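Side-chain contacts in malonyl-CoA decarboxylase (Rhodopseudomonas palustris, PDB 4KSA), which probably catalyses the decarboxylation of malonyl-CoA to acetyl-CoA, releasing carbon dioxide: residues A69-D72 and D73-A76; Q176-D179 and W180-A184; R192-V196 and H197-D201. All coordinates share one frame; numbering follows the deposited sequence.

In the fold
Contact 1 comes first along the chain, at the start of helix 71-83 in the helical part of the protein; contacts 2 and 3 follow in series within the C-terminal, acetyltransferase-like part. Contact 2 turns the chain from strand 174-178, outermost in this chain's mixed sheet, into helix 184-193, and contact 3 leads from that helix to helix 202-209. Strand 214-220 comes next, giving a strand-helix-helix-strand order consistent with a GNAT fold. The centres of contacts 2 and 3 are about 15 Å apart, whereas that of contact 1 lies about 37 Å from contact 2 and about 31 Å from contact 3. The three therefore mark connections in two separate parts of a two-domained chain.

Contact 1: residues A69-D72 and D73-A76; sequences ADED and DKLA
The first turn of helix 71-83 begins here, with D70 at the N-cap position, its CB 3.3 Å from OD2 of D73 and its backbone O bonded to K74 N. The chain has just left helix 52-68, so A69-D70 form a short link between two helices. Three backbone bonds start the new one: K74 N to D70 O at 2.8 Å, L75 N to E71 O at 3.0 Å and A76 N to D72 O at 2.9 Å. Small, buried A69 lets the side chain of D73 come close, CB of A69 to CB of D73 at 3.9 Å.

Aspartate is a common N-cap residue, yet the carboxylate of D70 makes no capping bond. With CG anti to the backbone N (chi1 -164°), beside the carbonyl carbon, its OD2 accepts a weak bond from the next amide, E71 N. Its other oxygen, OD1, reaches a water that donates to it and also to OD2 of D73. The water thus bridges two carboxylates and probably eases their mutual repulsion. D73 OD1 is taken by the backbone N of G36, which ties the turn to a neighbouring loop. The run of acids from D70 to D73 suits a helix N-terminus, where the positive end of the helix dipole should favour negative charge.

K74 turns its long chain back towards the helix that has ended. Extended until a final bend at chi4 (57°), it brings its ammonium to the backbone O of E67 in a hydrogen bond, while Y66 offers a cation-pi contact. E71 crosses this lysine obliquely; its OE1 pairs with R146 in a salt bridge, and OE2 stays 4.5 Å from K74 NZ, beyond salt-bridge range. The same NZ lies 2.8 Å from the backbone O of A69.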
ATOM      1  N   ALA A  69      36.447  15.392  -1.059  1.00 60.02           N
ATOM      2  CA  ALA A  69      37.903  15.358  -0.987  1.00 60.84           C
ATOM      3  C   ALA A  69      38.609  15.003  -2.299  1.00 60.33           C
ATOM      4  O   ALA A  69      38.023  14.421  -3.207  1.00 59.13           O
ATOM      5  CB  ALA A  69      38.346  14.404   0.121  1.00 61.62           C
ATOM      6  N   ASP A  70      39.884  15.376  -2.371  1.00 61.59           N
ATOM      7  CA  ASP A  70      40.732  15.123  -3.529  1.00 63.31           C
ATOM      8  C   ASP A  70      40.938  13.610  -3.577  1.00 63.52           C
ATOM      9  O   ASP A  70      40.766  12.933  -2.567  1.00 63.94           O
ATOM     10  CB  ASP A  70      42.075  15.847  -3.334  1.00 66.26           C
ATOM     11  CG  ASP A  70      42.885  15.976  -4.621  1.00 71.54           C
ATOM     12  OD1 ASP A  70      44.018  16.514  -4.551  1.00 73.23           O
ATOM     13  OD2 ASP A  70      42.400  15.554  -5.699  1.00 74.05           O
ATOM     14  N   GLU A  71      41.296  13.071  -4.738  1.00 63.39           N
ATOM     15  CA  GLU A  71      41.509  11.637  -4.845  1.00 63.85           C
ATOM     16  C   GLU A  71      42.646  11.213  -3.922  1.00 63.95           C
ATOM     17  O   GLU A  71      42.638  10.116  -3.359  1.00 63.52           O
ATOM     18  CB  GLU A  71      41.841  11.245  -6.279  1.00 66.31           C
ATOM     19  CG  GLU A  71      41.566   9.784  -6.534  1.00 73.65           C
ATOM     20  CD  GLU A  71      40.112   9.421  -6.212  1.00 77.77           C
ATOM     21  OE1 GLU A  71      39.856   8.277  -5.759  1.00 79.02           O
ATOM     22  OE2 GLU A  71      39.227  10.289  -6.417  1.00 78.76           O
ATOM     23  N   ASP A  72      43.630  12.091  -3.783  1.00 63.33           N
ATOM     24  CA  ASP A  72      44.764  11.837  -2.921  1.00 62.31           C
ATOM     25  C   ASP A  72      44.272  11.862  -1.483  1.00 61.18           C
ATOM     26  O   ASP A  72      44.664  11.026  -0.677  1.00 62.93           O
ATOM     27  CB  ASP A  72      45.837  12.918  -3.094  1.00 65.37           C
ATOM     28  CG  ASP A  72      46.670  12.743  -4.363  1.00 68.47           C
ATOM     29  OD1 ASP A  72      46.364  11.845  -5.189  1.00 69.73           O
ATOM     30  OD2 ASP A  72      47.640  13.522  -4.531  1.00 68.21           O
ATOM     31  N   ASP A  73      43.413  12.822  -1.154  1.00 58.10           N
ATOM     32  CA  ASP A  73      42.916  12.911   0.213  1.00 57.30           C
ATOM     33  C   ASP A  73      41.987  11.746   0.556  1.00 55.98           C
ATOM     34  O   ASP A  73      41.974  11.281   1.695  1.00 57.29           O
ATOM     35  CB  ASP A  73      42.224  14.260   0.470  1.00 59.10           C
ATOM     36  CG  ASP A  73      43.210  15.437   0.498  1.00 59.47           C
ATOM     37  OD1 ASP A  73      44.258  15.333   1.181  1.00 58.02           O
ATOM     38  OD2 ASP A  73      42.931  16.471  -0.156  1.00 60.25           O
ATOM     39  N   LYS A  74      41.212  11.269  -0.417  1.00 52.99           N
ATOM     40  CA  LYS A  74      40.343  10.118  -0.172  1.00 48.92           C
ATOM     41  C   LYS A  74      41.264   8.968   0.184  1.00 46.54           C
ATOM     42  O   LYS A  74      41.173   8.371   1.255  1.00 44.77           O
ATOM     43  CB  LYS A  74      39.549   9.732  -1.428  1.00 46.30           C
ATOM     44  CG  LYS A  74      38.237  10.465  -1.601  1.00 46.12           C
ATOM     45  CD  LYS A  74      37.384   9.833  -2.678  1.00 44.88           C
ATOM     46  CE  LYS A  74      36.160  10.669  -2.924  1.00 46.38           C
ATOM     47  NZ  LYS A  74      36.543  12.066  -3.297  1.00 46.65           N
ATOM     48  N   LEU A  75      42.174   8.699  -0.736  1.00 45.43           N
ATOM     49  CA  LEU A  75      43.123   7.622  -0.597  1.00 46.60           C
ATOM     50  C   LEU A  75      43.887   7.655   0.724  1.00 45.56           C
ATOM     51  O   LEU A  75      44.084   6.617   1.352  1.00 44.96           O
ATOM     52  CB  LEU A  75      44.090   7.643  -1.780  1.00 48.07           C
ATOM     53  CG  LEU A  75      44.663   6.280  -2.176  1.00 51.95           C
ATOM     54  CD1 LEU A  75      45.330   6.388  -3.537  1.00 53.61           C
ATOM     55  CD2 LEU A  75      45.660   5.796  -1.118  1.00 52.97           C
ATOM     56  N   ALA A  76      44.310   8.835   1.162  1.00 45.00           N
ATOM     57  CA  ALA A  76      45.060   8.910   2.410  1.00 42.82           C
ATOM     58  C   ALA A  76      44.172   8.429   3.539  1.00 42.30           C
ATOM     59  O   ALA A  76      44.614   7.662   4.396  1.00 41.98           O
ATOM     60  CB  ALA A  76      45.531  10.332   2.670  1.00 40.80           C
TER
HETATM   61  O   HOH W   1      45.062  17.889  -2.048  1.00 65.73           O

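Contact 2: residues Q176-D179 and W180-A184; sequences QRID and WTTPA
D179 and T181 meet through one carboxylate oxygen: OD1 accepts both the backbone N and, at 2.7 Å, the hydroxyl OG1 of T181. The amide bond, side chain to the second residue onward, defines an Asx turn, and the hydroxyl comes in on the syn lone pair of OD1. D179 CG sits between its backbone N and carbonyl carbon (chi1 56°), which lets OD1 reach both groups.

A type I beta turn coincides with it. Short D179 holds the inner residue T181, while T182 N to D179 O (2.9 Å) and D179 N to T182 OG1 (3.2 Å, nearly straight at 162°) join the two ends. R177 NE lies 3.3 Å from OD2 of D179, well out of the guanidinium plane, so charge alone attracts.

The turn lies at a subunit interface: W180, T182 and A184 make backbone hydrogen bonds to the second subunit, T181 packs on its N185, and W180 NE1 bonds to its E188. Broad, largely apolar W180 also packs on W202 and L205 of helix 202-209. I178 and T182 rest on L187 of helix 184-193, and I178 pairs through its backbone with C216 of strand 214-220, so the turn joins this chain's outermost strand to the following helix.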
ATOM      1  N   GLN A 176      11.268  -7.498  -7.817  1.00 34.49           N
ATOM      2  CA  GLN A 176      10.280  -6.645  -8.443  1.00 39.16           C
ATOM      3  C   GLN A 176      10.438  -6.735  -9.947  1.00 40.80           C
ATOM      4  O   GLN A 176      11.557  -6.809 -10.454  1.00 42.62           O
ATOM      5  CB  GLN A 176      10.449  -5.181  -7.999  1.00 41.27           C
ATOM      6  CG  GLN A 176       9.697  -4.844  -6.737  1.00 47.59           C
ATOM      7  CD  GLN A 176       8.223  -5.136  -6.885  1.00 53.47           C
ATOM      8  OE1 GLN A 176       7.548  -4.542  -7.732  1.00 56.29           O
ATOM      9  NE2 GLN A 176       7.712  -6.070  -6.079  1.00 55.68           N
ATOM     10  N   ARG A 177       9.328  -6.744 -10.672  1.00 40.37           N
ATOM     11  CA  ARG A 177       9.451  -6.789 -12.103  1.00 40.49           C
ATOM     12  C   ARG A 177       9.772  -5.367 -12.476  1.00 39.17           C
ATOM     13  O   ARG A 177       9.306  -4.438 -11.820  1.00 40.82           O
ATOM     14  CB  ARG A 177       8.153  -7.215 -12.772  1.00 42.34           C
ATOM     15  CG  ARG A 177       8.201  -6.994 -14.260  1.00 45.47           C
ATOM     16  CD  ARG A 177       7.024  -7.577 -14.988  1.00 49.26           C
ATOM     17  NE  ARG A 177       7.011  -7.045 -16.346  1.00 53.14           N
ATOM     18  CZ  ARG A 177       6.114  -7.357 -17.274  1.00 53.70           C
ATOM     19  NH1 ARG A 177       5.137  -8.218 -16.995  1.00 52.14           N
ATOM     20  NH2 ARG A 177       6.195  -6.795 -18.478  1.00 51.87           N
ATOM     21  N   ILE A 178      10.582  -5.194 -13.507  1.00 36.20           N
ATOM     22  CA  ILE A 178      10.952  -3.868 -13.949  1.00 34.80           C
ATOM     23  C   ILE A 178      10.374  -3.650 -15.336  1.00 37.33           C
ATOM     24  O   ILE A 178      10.661  -4.396 -16.281  1.00 39.11           O
ATOM     25  CB  ILE A 178      12.485  -3.714 -13.960  1.00 33.02           C
ATOM     26  CG1 ILE A 178      13.002  -3.845 -12.525  1.00 30.57           C
ATOM     27  CG2 ILE A 178      12.884  -2.408 -14.612  1.00 27.71           C
ATOM     28  CD1 ILE A 178      14.471  -3.661 -12.380  1.00 31.90           C
ATOM     29  N   ASP A 179       9.533  -2.637 -15.451  1.00 36.03           N
ATOM     30  CA  ASP A 179       8.906  -2.338 -16.713  1.00 36.26           C
ATOM     31  C   ASP A 179       8.563  -0.859 -16.765  1.00 36.79           C
ATOM     32  O   ASP A 179       9.044  -0.078 -15.941  1.00 37.31           O
ATOM     33  CB  ASP A 179       7.647  -3.193 -16.900  1.00 38.82           C
ATOM     34  CG  ASP A 179       6.656  -3.033 -15.766  1.00 42.72           C
ATOM     35  OD1 ASP A 179       6.292  -1.877 -15.470  1.00 47.07           O
ATOM     36  OD2 ASP A 179       6.238  -4.053 -15.168  1.00 44.08           O
ATOM     37  N   TRP A 180       7.735  -0.495 -17.737  1.00 35.53           N
ATOM     38  CA  TRP A 180       7.321   0.879 -17.959  1.00 36.18           C
ATOM     39  C   TRP A 180       6.465   1.445 -16.818  1.00 35.58           C
ATOM     40  O   TRP A 180       6.271   2.670 -16.725  1.00 34.85           O
ATOM     41  CB  TRP A 180       6.564   0.992 -19.295  1.00 39.37           C
ATOM     42  CG  TRP A 180       6.622   2.362 -19.889  1.00 41.98           C
ATOM     43  CD1 TRP A 180       5.569   3.134 -20.287  1.00 43.56           C
ATOM     44  CD2 TRP A 180       7.803   3.138 -20.126  1.00 43.08           C
ATOM     45  NE1 TRP A 180       6.021   4.349 -20.755  1.00 44.90           N
ATOM     46  CE2 TRP A 180       7.389   4.378 -20.668  1.00 43.77           C
ATOM     47  CE3 TRP A 180       9.171   2.907 -19.931  1.00 42.36           C
ATOM     48  CZ2 TRP A 180       8.294   5.382 -21.018  1.00 44.24           C
ATOM     49  CZ3 TRP A 180      10.071   3.905 -20.279  1.00 43.75           C
ATOM     50  CH2 TRP A 180       9.628   5.129 -20.818  1.00 44.16           C
ATOM     51  N   THR A 181       5.947   0.576 -15.953  1.00 32.43           N
ATOM     52  CA  THR A 181       5.177   1.085 -14.832  1.00 33.66           C
ATOM     53  C   THR A 181       6.089   1.266 -13.638  1.00 34.62           C
ATOM     54  O   THR A 181       5.629   1.664 -12.560  1.00 37.49           O
ATOM     55  CB  THR A 181       4.031   0.177 -14.387  1.00 31.51           C
ATOM     56  OG1 THR A 181       4.550  -0.923 -13.640  1.00 32.87           O
ATOM     57  CG2 THR A 181       3.272  -0.300 -15.562  1.00 30.24           C
ATOM     58  N   THR A 182       7.373   0.961 -13.817  1.00 33.35           N
ATOM     59  CA  THR A 182       8.340   1.135 -12.738  1.00 32.55           C
ATOM     60  C   THR A 182       8.627   2.629 -12.625  1.00 30.10           C
ATOM     61  O   THR A 182       8.554   3.344 -13.616  1.00 29.36           O
ATOM     62  CB  THR A 182       9.665   0.354 -13.036  1.00 34.80           C
ATOM     63  OG1 THR A 182       9.506  -1.025 -12.671  1.00 35.21           O
ATOM     64  CG2 THR A 182      10.861   0.965 -12.266  1.00 33.81           C
ATOM     65  N   PRO A 183       8.926   3.121 -11.409  1.00 30.79           N
ATOM     66  CA  PRO A 183       9.223   4.549 -11.219  1.00 31.37           C
ATOM     67  C   PRO A 183      10.401   5.019 -12.075  1.00 31.52           C
ATOM     68  O   PRO A 183      11.421   4.346 -12.159  1.00 31.55           O
ATOM     69  CB  PRO A 183       9.525   4.638  -9.720  1.00 28.77           C
ATOM     70  CG  PRO A 183       8.641   3.596  -9.144  1.00 26.10           C
ATOM     71  CD  PRO A 183       8.791   2.443 -10.102  1.00 29.75           C
ATOM     72  N   ALA A 184      10.250   6.177 -12.703  1.00 33.53           N
ATOM     73  CA  ALA A 184      11.298   6.753 -13.541  1.00 36.45           C
ATOM     74  C   ALA A 184      12.676   6.789 -12.865  1.00 39.09           C
ATOM     75  O   ALA A 184      13.674   6.374 -13.463  1.00 40.41           O
ATOM     76  CB  ALA A 184      10.910   8.155 -13.950  1.00 37.37           C
TER

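Contact 3: residues R192-V196 and H197-D201; sequences RYEQV and HTIHD
E194 sets its CG anti to the backbone N (chi1 177°) and then bends at chi2 (62°), so that its aliphatic part meets I199 while the carboxylate swings against H197. This happens in the loop between helix 184-193 and helix 202-209, the two helices that follow strand 174-178, as in acetyltransferase-like folds.

Glutamate suits the place because it has both a methylene stem and a charged end. CG lies 3.7 Å from CD1 of I199, the two side chains crossing at about a right angle, and I199 in turn packs on L205 and R208 of helix 202-209. Further out, OE1 approaches H197 at the edge of the imidazole, near the ring plane, 3.1 Å from CB and 3.3 Å from CD2. Carboxylate and ring are tilted by 25° against each other. The carboxylate has a mixed setting: E233 sets a second carboxylate close to OE1, which may raise the pKa of one of the two, while R208 gives OE2 a long, weak ion pair.

NE2 of H197 is hydrogen-bonded to the hydroxyl of Y266 on strand 262-270, and OE1 of E194 stays 4.5 Å from NE2 of H197. V196 runs alongside the histidine, pointing the same way, with CG2 3.9 Å from CD2 of H197, and its branched side chain also touches Y266 and S267.

At the start of the loop, just past the helix end, Q195 curls back on the chain: its flexible side chain brings the amide back to Y193, the last helical residue, where NE2 of Q195 donates to the carbonyl O of Y193 from above the carbonyl plane, at 2.6 Å.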
ATOM      1  N   ARG A 192      21.575   2.945 -16.916  1.00 76.87           N
ATOM      2  CA  ARG A 192      23.018   2.968 -16.744  1.00 79.55           C
ATOM      3  C   ARG A 192      23.582   1.577 -16.458  1.00 80.78           C
ATOM      4  O   ARG A 192      24.716   1.282 -16.820  1.00 81.36           O
ATOM      5  CB  ARG A 192      23.385   3.931 -15.616  1.00 80.84           C
ATOM      6  CG  ARG A 192      24.862   3.965 -15.290  1.00 85.37           C
ATOM      7  CD  ARG A 192      25.198   5.045 -14.267  1.00 89.17           C
ATOM      8  NE  ARG A 192      24.440   4.917 -13.018  1.00 93.20           N
ATOM      9  CZ  ARG A 192      23.240   5.455 -12.800  1.00 94.44           C
ATOM     10  NH1 ARG A 192      22.633   5.282 -11.629  1.00 92.51           N
ATOM     11  NH2 ARG A 192      22.651   6.177 -13.750  1.00 95.56           N
ATOM     12  N   TYR A 193      22.771   0.727 -15.831  1.00 82.70           N
ATOM     13  CA  TYR A 193      23.161  -0.643 -15.473  1.00 84.68           C
ATOM     14  C   TYR A 193      22.868  -1.685 -16.570  1.00 87.99           C
ATOM     15  O   TYR A 193      23.206  -2.863 -16.410  1.00 87.95           O
ATOM     16  CB  TYR A 193      22.423  -1.102 -14.207  1.00 81.69           C
ATOM     17  CG  TYR A 193      22.513  -0.205 -12.991  1.00 78.30           C
ATOM     18  CD1 TYR A 193      21.647  -0.395 -11.911  1.00 76.33           C
ATOM     19  CD2 TYR A 193      23.453   0.824 -12.909  1.00 77.22           C
ATOM     20  CE1 TYR A 193      21.710   0.409 -10.784  1.00 75.05           C
ATOM     21  CE2 TYR A 193      23.524   1.638 -11.783  1.00 75.64           C
ATOM     22  CZ  TYR A 193      22.649   1.423 -10.725  1.00 75.77           C
ATOM     23  OH  TYR A 193      22.715   2.222  -9.605  1.00 76.09           O
ATOM     24  N   GLU A 194      22.225  -1.274 -17.660  1.00 91.38           N
ATOM     25  CA  GLU A 194      21.894  -2.210 -18.732  1.00 95.13           C
ATOM     26  C   GLU A 194      23.153  -2.866 -19.297  1.00 97.50           C
ATOM     27  O   GLU A 194      24.104  -2.171 -19.674  1.00 97.92           O
ATOM     28  CB  GLU A 194      21.128  -1.495 -19.856  1.00 95.87           C
ATOM     29  CG  GLU A 194      20.792  -2.390 -21.061  1.00 96.31           C
ATOM     30  CD  GLU A 194      19.877  -3.561 -20.713  1.00 96.38           C
ATOM     31  OE1 GLU A 194      19.861  -4.550 -21.478  1.00 95.06           O
ATOM     32  OE2 GLU A 194      19.166  -3.489 -19.688  1.00 96.50           O
ATOM     33  N   GLN A 195      23.142  -4.201 -19.353  1.00 99.49           N
ATOM     34  CA  GLN A 195      24.274  -4.990 -19.857  1.00101.26           C
ATOM     35  C   GLN A 195      24.212  -5.283 -21.357  1.00102.02           C
ATOM     36  O   GLN A 195      24.857  -4.607 -22.160  1.00101.29           O
ATOM     37  CB  GLN A 195      24.369  -6.310 -19.087  1.00101.20           C
ATOM     38  CG  GLN A 195      24.584  -6.127 -17.596  1.00102.57           C
ATOM     39  CD  GLN A 195      25.753  -5.202 -17.289  1.00103.29           C
ATOM     40  OE1 GLN A 195      26.888  -5.453 -17.702  1.00103.76           O
ATOM     41  NE2 GLN A 195      25.478  -4.124 -16.560  1.00103.20           N
ATOM     42  N   VAL A 196      23.446  -6.301 -21.728  1.00103.55           N
ATOM     43  CA  VAL A 196      23.295  -6.663 -23.133  1.00105.05           C
ATOM     44  C   VAL A 196      22.840  -5.473 -23.981  1.00106.36           C
ATOM     45  O   VAL A 196      23.665  -4.725 -24.510  1.00106.93           O
ATOM     46  CB  VAL A 196      22.277  -7.814 -23.307  1.00104.43           C
ATOM     47  CG1 VAL A 196      22.977  -9.164 -23.202  1.00104.12           C
ATOM     48  CG2 VAL A 196      21.196  -7.700 -22.245  1.00105.01           C
ATOM     49  N   HIS A 197      21.524  -5.301 -24.098  1.00107.26           N
ATOM     50  CA  HIS A 197      20.929  -4.222 -24.893  1.00108.02           C
ATOM     51  C   HIS A 197      21.639  -2.873 -24.794  1.00108.12           C
ATOM     52  O   HIS A 197      22.294  -2.573 -23.793  1.00108.39           O
ATOM     53  CB  HIS A 197      19.460  -4.047 -24.504  1.00108.37           C
ATOM     54  CG  HIS A 197      18.652  -5.299 -24.632  1.00108.46           C
ATOM     55  ND1 HIS A 197      18.438  -5.925 -25.840  1.00108.54           N
ATOM     56  CD2 HIS A 197      18.021  -6.052 -23.700  1.00108.29           C
ATOM     57  CE1 HIS A 197      17.711  -7.011 -25.648  1.00108.79           C
ATOM     58  NE2 HIS A 197      17.445  -7.111 -24.358  1.00108.66           N
ATOM     59  N   THR A 198      21.501  -2.070 -25.847  1.00108.26           N
ATOM     60  CA  THR A 198      22.104  -0.737 -25.910  1.00108.14           C
ATOM     61  C   THR A 198      21.022   0.294 -25.610  1.00107.61           C
ATOM     62  O   THR A 198      19.956   0.279 -26.226  1.00107.00           O
ATOM     63  CB  THR A 198      22.690  -0.435 -27.318  1.00108.18           C
ATOM     64  OG1 THR A 198      23.674  -1.422 -27.659  1.00107.12           O
ATOM     65  CG2 THR A 198      23.333   0.949 -27.343  1.00107.37           C
ATOM     66  N   ILE A 199      21.290   1.193 -24.670  1.00107.60           N
ATOM     67  CA  ILE A 199      20.296   2.197 -24.323  1.00108.05           C
ATOM     68  C   ILE A 199      20.877   3.602 -24.151  1.00107.87           C
ATOM     69  O   ILE A 199      21.883   3.796 -23.459  1.00107.22           O
ATOM     70  CB  ILE A 199      19.514   1.768 -23.044  1.00108.09           C
ATOM     71  CG1 ILE A 199      18.794   0.437 -23.307  1.00107.73           C
ATOM     72  CG2 ILE A 199      18.500   2.837 -22.660  1.00107.33           C
ATOM     73  CD1 ILE A 199      18.092  -0.153 -22.104  1.00107.63           C
ATOM     74  N   HIS A 200      20.227   4.565 -24.811  1.00107.80           N
ATOM     75  CA  HIS A 200      20.609   5.982 -24.789  1.00106.95           C
ATOM     76  C   HIS A 200      19.631   6.813 -23.957  1.00104.84           C
ATOM     77  O   HIS A 200      19.896   7.101 -22.792  1.00103.77           O
ATOM     78  CB  HIS A 200      20.669   6.535 -26.217  1.00109.09           C
ATOM     79  CG  HIS A 200      21.990   6.321 -26.893  1.00111.14           C
ATOM     80  ND1 HIS A 200      22.594   5.084 -26.977  1.00111.83           N
ATOM     81  CD2 HIS A 200      22.826   7.190 -27.508  1.00111.42           C
ATOM     82  CE1 HIS A 200      23.747   5.202 -27.612  1.00111.66           C
ATOM     83  NE2 HIS A 200      23.911   6.469 -27.945  1.00111.85           N
ATOM     84  N   ASP A 201      18.516   7.221 -24.557  1.00103.02           N
ATOM     85  CA  ASP A 201      17.527   7.988 -23.809  1.00101.45           C
ATOM     86  C   ASP A 201      16.383   7.072 -23.383  1.00100.56           C
ATOM     87  O   ASP A 201      16.553   5.856 -23.281  1.00 99.64           O
ATOM     88  CB  ASP A 201      16.991   9.187 -24.618  1.00100.19           C
ATOM     89  CG  ASP A 201      16.410   8.791 -25.962  1.00 99.28           C
ATOM     90  OD1 ASP A 201      15.788   7.713 -26.061  1.00 99.15           O
ATOM     91  OD2 ASP A 201      16.557   9.578 -26.920  1.00 98.62           O
TER